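Local coordinates for uncharacterized protein (Sinorhizobium meliloti, PDB 4DNH) that is of unknown function but adopts a TIM-barrel fold and is possibly an aldolase- or lyase-like enzyme related to dihydrodipicolinate synthase, at residues P307-P310 with L311-I315; H354-E357 with L358-A362. All coordinates share one frame; numbering follows the deposited sequence.

Contact 1. Residues P307-P310 with L311-I315; sequences PTVP and LSRHI
R313 N donates to V309 O over 2.9 Å with an N-H...O angle of 172°, the straightest of three i to i+4 backbone bonds that hold this short helix, 308-315, together. S312 N reaches T308 O at 2.8 Å, and H314 N meets P310 O at 3.0 Å in a more bent bond, 149° at the hydrogen. P310, lacking an N-H, suits a place in the first turn, where its nitrogen is not called on to donate and its carbonyl still serves H314. The side-chain polar ends look outward from the turn: S312 OG bonds to D257 O, T308 OG1 to L305 O and Y260 OH, and R313 NE to F258 O.

V309 and R313, one turn apart, run side by side in the same direction. The V309 methyl CG1 lies over one face of the R313 guanidinium, offset toward its rim and 3.5 Å from NE, because chi1 (169°) places it opposite the backbone N. The arginine chain is extended from CG to NE, and its CG rests 3.3 Å from V309 O. On another flank, L311 CB packs 3.1 Å from T308 O, while the L311 side chain continues to L361 and I282.

The chemistry divides the work on R313: a methyl lies against a flat face while NE donates to F258 O and NH2 makes a weak bond to N259 OD1, both just before helix 260-265, so apolar packing and hydrogen bonding together probably limit rotation of the guanidinium.

Contact 2. Residues H354-E357 with L358-A362; sequences HLAE and LFRLA
E357 and R360 form an i to i+3 salt bridge on helix 352-364, a helix that follows the eight-stranded TIM barrel in the chain. From E357 CB, 3.7 Å from R360 NH1 and at the edge of the guanidinium in its plane, the chain sets out with CG anti to the backbone N (chi1 177°). CG passes 3.9 Å from L361 CD1, and a bend at chi2 turns the carboxylate forward, toward the next turn. CD lies between its two neighbours, R360 NH1 and L361 CD1. OE1 then takes a hydrogen bond from R360 NH1 at 2.9 Å, using the lone pair that faces away from OE2; the angle at the hydrogen is only 131°, and the two flat groups are turned 47° apart. OE2 instead lies against the leucine, 3.8 Å from L361 CD1.

With an alanine here the carboxylate is gone, which is likely to leave R360 NH1 without its charged mate and to take away the OE2 and CG contacts of L361 CD1. R360 has a second hold, since NH2 bonds to P8 O of strand 4-9, tying the helix to the N-terminal hairpin. L358 and L355 pack instead on F329 of helix 323-333.

Backbone bonds join each residue of 354-357 to its partner four places on, L361 N to E357 O being the straightest. On a neighbouring flank, the H354 ring and the L358 side chain cross at a slant, CE1 lying 4.1 Å from CD1.

In the fold
Contacts 1 and 2 belong to two neighbouring helices, 308-315 and 352-364, that follow the last barrel strand in the chain; their centres lie about 10 Å apart. H314 of contact 1 bridges them: its NE2 stands 2.8 Å from H354 O, a probable hydrogen bond, while the two histidine rings stack. The same side chain also packs against contact 2 through CE1, 3.4 Å from E357 CG, and through CB, 3.5 Å from L361 CD1. The I315 side chain touches L358. Beyond this interface the helices part company, 308-315 meeting helix 260-265 and 352-364 meeting strand 4-9. No ligand or active site is established nearby.

Contact 1. Residues P307-P310 with L311-I315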
loop_
_atom_site.group_PDB
_atom_site.type_symbol
_atom_site.label_atom_id
_atom_site.label_comp_id
_atom_site.label_asym_id
_atom_site.label_seq_id
_atom_site.Cartn_x
_atom_site.Cartn_y
_atom_site.Cartn_z
ATOM N N PRO A 307 5.881 -2.720 18.191
ATOM C CA PRO A 307 7.214 -3.156 17.721
ATOM C C PRO A 307 7.435 -3.110 16.182
ATOM O O PRO A 307 8.570 -3.002 15.702
ATOM C CB PRO A 307 7.299 -4.598 18.248
ATOM C CG PRO A 307 6.390 -4.606 19.447
ATOM C CD PRO A 307 5.225 -3.783 18.982
ATOM N N THR A 308 6.354 -3.182 15.423
ATOM C CA THR A 308 6.451 -3.079 13.984
ATOM C C THR A 308 6.693 -1.642 13.552
ATOM O O THR A 308 7.325 -1.398 12.527
ATOM C CB THR A 308 5.166 -3.581 13.302
ATOM O OG1 THR A 308 4.105 -2.652 13.563
ATOM C CG2 THR A 308 4.786 -4.981 13.810
ATOM N N VAL A 309 6.185 -0.694 14.331
ATOM C CA VAL A 309 6.229 0.719 13.973
ATOM C C VAL A 309 7.649 1.208 13.628
ATOM O O VAL A 309 7.831 1.885 12.612
ATOM C CB VAL A 309 5.532 1.594 15.050
ATOM C CG1 VAL A 309 5.804 3.078 14.821
ATOM C CG2 VAL A 309 4.032 1.299 15.082
ATOM N N PRO A 310 8.662 0.852 14.449
ATOM C CA PRO A 310 9.997 1.295 14.051
ATOM C C PRO A 310 10.413 0.688 12.707
ATOM O O PRO A 310 10.994 1.381 11.889
ATOM C CB PRO A 310 10.900 0.789 15.190
ATOM C CG PRO A 310 10.002 0.704 16.359
ATOM C CD PRO A 310 8.659 0.294 15.817
ATOM N N LEU A 311 10.107 -0.592 12.496
ATOM C CA LEU A 311 10.386 -1.285 11.247
ATOM C C LEU A 311 9.724 -0.550 10.091
ATOM O O LEU A 311 10.360 -0.271 9.075
ATOM C CB LEU A 311 9.886 -2.725 11.322
ATOM C CG LEU A 311 9.705 -3.461 9.984
ATOM C CD1 LEU A 311 11.043 -3.775 9.322
ATOM C CD2 LEU A 311 8.878 -4.727 10.206
ATOM N N SER A 312 8.452 -0.226 10.254
ATOM C CA SER A 312 7.748 0.531 9.245
ATOM C C SER A 312 8.384 1.904 8.915
ATOM O O SER A 312 8.569 2.244 7.753
ATOM C CB SER A 312 6.302 0.730 9.677
ATOM O OG SER A 312 5.543 1.072 8.537
ATOM N N ARG A 313 8.684 2.699 9.934
ATOM C CA ARG A 313 9.299 3.993 9.714
ATOM C C ARG A 313 10.614 3.855 8.962
ATOM O O ARG A 313 10.968 4.715 8.156
ATOM C CB ARG A 313 9.501 4.703 11.039
ATOM C CG ARG A 313 8.165 5.077 11.652
ATOM C CD ARG A 313 8.258 5.544 13.085
ATOM N NE ARG A 313 6.947 6.046 13.472
ATOM C CZ ARG A 313 6.651 6.588 14.646
ATOM N NH1 ARG A 313 7.578 6.711 15.591
ATOM N NH2 ARG A 313 5.417 7.003 14.868
ATOM N N HIS A 314 11.316 2.752 9.204
ATOM C CA HIS A 314 12.563 2.470 8.511
ATOM C C HIS A 314 12.319 2.132 7.055
ATOM O O HIS A 314 12.984 2.670 6.164
ATOM C CB HIS A 314 13.336 1.371 9.227
ATOM C CG HIS A 314 14.593 0.947 8.499
ATOM N ND1 HIS A 314 15.751 1.648 8.574
ATOM C CD2 HIS A 314 14.842 -0.142 7.655
ATOM C CE1 HIS A 314 16.694 1.038 7.827
ATOM N NE2 HIS A 314 16.139 -0.059 7.264
ATOM N N ILE A 315 11.351 1.251 6.809
ATOM C CA ILE A 315 10.992 0.849 5.458
ATOM C C ILE A 315 10.542 2.038 4.614
ATOM O O ILE A 315 10.879 2.117 3.415
ATOM C CB ILE A 315 9.928 -0.259 5.451
ATOM C CG1 ILE A 315 10.545 -1.571 5.970
ATOM C CG2 ILE A 315 9.375 -0.457 4.038
ATOM C CD1 ILE A 315 9.551 -2.710 6.173
#

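Contact 2. Residues H354-E357 with L358-A362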
loop_
_atom_site.group_PDB
_atom_site.type_symbol
_atom_site.label_atom_id
_atom_site.label_comp_id
_atom_site.label_asym_id
_atom_site.label_seq_id
_atom_site.Cartn_x
_atom_site.Cartn_y
_atom_site.Cartn_z
ATOM N N HIS A 354 20.794 -0.558 4.769
ATOM C CA HIS A 354 19.377 -0.388 5.004
ATOM C C HIS A 354 18.666 -1.721 5.082
ATOM O O HIS A 354 17.766 -1.894 5.910
ATOM C CB HIS A 354 18.784 0.484 3.921
ATOM C CG HIS A 354 17.295 0.611 3.997
ATOM N ND1 HIS A 354 16.468 -0.379 3.615
ATOM C CD2 HIS A 354 16.490 1.658 4.426
ATOM C CE1 HIS A 354 15.192 0.014 3.779
ATOM N NE2 HIS A 354 15.208 1.272 4.269
ATOM N N LEU A 355 19.077 -2.673 4.242
ATOM C CA LEU A 355 18.476 -4.009 4.224
ATOM C C LEU A 355 18.817 -4.795 5.496
ATOM O O LEU A 355 17.961 -5.468 6.065
ATOM C CB LEU A 355 18.876 -4.777 2.951
ATOM C CG LEU A 355 18.467 -4.120 1.622
ATOM C CD1 LEU A 355 19.036 -4.826 0.413
ATOM C CD2 LEU A 355 16.952 -4.016 1.484
ATOM N N ALA A 356 20.061 -4.676 5.953
ATOM C CA ALA A 356 20.484 -5.256 7.237
ATOM C C ALA A 356 19.726 -4.640 8.405
ATOM O O ALA A 356 19.287 -5.360 9.298
ATOM C CB ALA A 356 21.988 -5.101 7.440
ATOM N N GLU A 357 19.556 -3.317 8.411
ATOM C CA GLU A 357 18.785 -2.691 9.491
ATOM C C GLU A 357 17.334 -3.165 9.474
ATOM O O GLU A 357 16.774 -3.531 10.522
ATOM C CB GLU A 357 18.897 -1.156 9.479
ATOM C CG GLU A 357 18.054 -0.444 10.545
ATOM C CD GLU A 357 18.557 -0.618 11.989
ATOM O OE1 GLU A 357 19.492 -1.427 12.220
ATOM O OE2 GLU A 357 18.004 0.057 12.910
ATOM N N LEU A 358 16.745 -3.177 8.284
ATOM C CA LEU A 358 15.446 -3.805 8.034
ATOM C C LEU A 358 15.341 -5.211 8.659
ATOM O O LEU A 358 14.377 -5.514 9.343
ATOM C CB LEU A 358 15.167 -3.858 6.521
ATOM C CG LEU A 358 13.729 -4.126 6.061
ATOM C CD1 LEU A 358 13.482 -3.559 4.673
ATOM C CD2 LEU A 358 13.426 -5.618 6.067
ATOM N N PHE A 359 16.335 -6.056 8.430
ATOM C CA PHE A 359 16.391 -7.378 9.060
ATOM C C PHE A 359 16.345 -7.328 10.605
ATOM O O PHE A 359 15.564 -8.067 11.214
ATOM C CB PHE A 359 17.601 -8.150 8.504
ATOM C CG PHE A 359 17.857 -9.492 9.143
ATOM C CD1 PHE A 359 18.602 -9.593 10.323
ATOM C CD2 PHE A 359 17.415 -10.663 8.531
ATOM C CE1 PHE A 359 18.860 -10.834 10.896
ATOM C CE2 PHE A 359 17.675 -11.913 9.093
ATOM C CZ PHE A 359 18.398 -12.001 10.280
ATOM N N ARG A 360 17.141 -6.463 11.242
ATOM C CA ARG A 360 17.118 -6.347 12.729
ATOM C C ARG A 360 15.779 -5.879 13.258
ATOM O O ARG A 360 15.250 -6.436 14.216
ATOM C CB ARG A 360 18.148 -5.359 13.253
ATOM C CG ARG A 360 19.583 -5.562 12.823
ATOM C CD ARG A 360 20.430 -4.477 13.465
ATOM N NE ARG A 360 21.805 -4.567 13.024
ATOM C CZ ARG A 360 22.289 -3.989 11.927
ATOM N NH1 ARG A 360 21.510 -3.245 11.146
ATOM N NH2 ARG A 360 23.566 -4.152 11.621
ATOM N N LEU A 361 15.235 -4.829 12.650
ATOM C CA LEU A 361 13.940 -4.312 13.079
ATOM C C LEU A 361 12.824 -5.331 12.797
ATOM O O LEU A 361 11.902 -5.478 13.605
ATOM C CB LEU A 361 13.651 -2.953 12.444
ATOM C CG LEU A 361 14.621 -1.801 12.787
ATOM C CD1 LEU A 361 14.416 -0.637 11.840
ATOM C CD2 LEU A 361 14.503 -1.333 14.234
ATOM N N ALA A 362 12.925 -6.062 11.681
ATOM C CA ALA A 362 11.978 -7.170 11.408
ATOM C C ALA A 362 12.067 -8.271 12.464
ATOM O O ALA A 362 11.042 -8.781 12.922
ATOM C CB ALA A 362 12.187 -7.749 10.019
#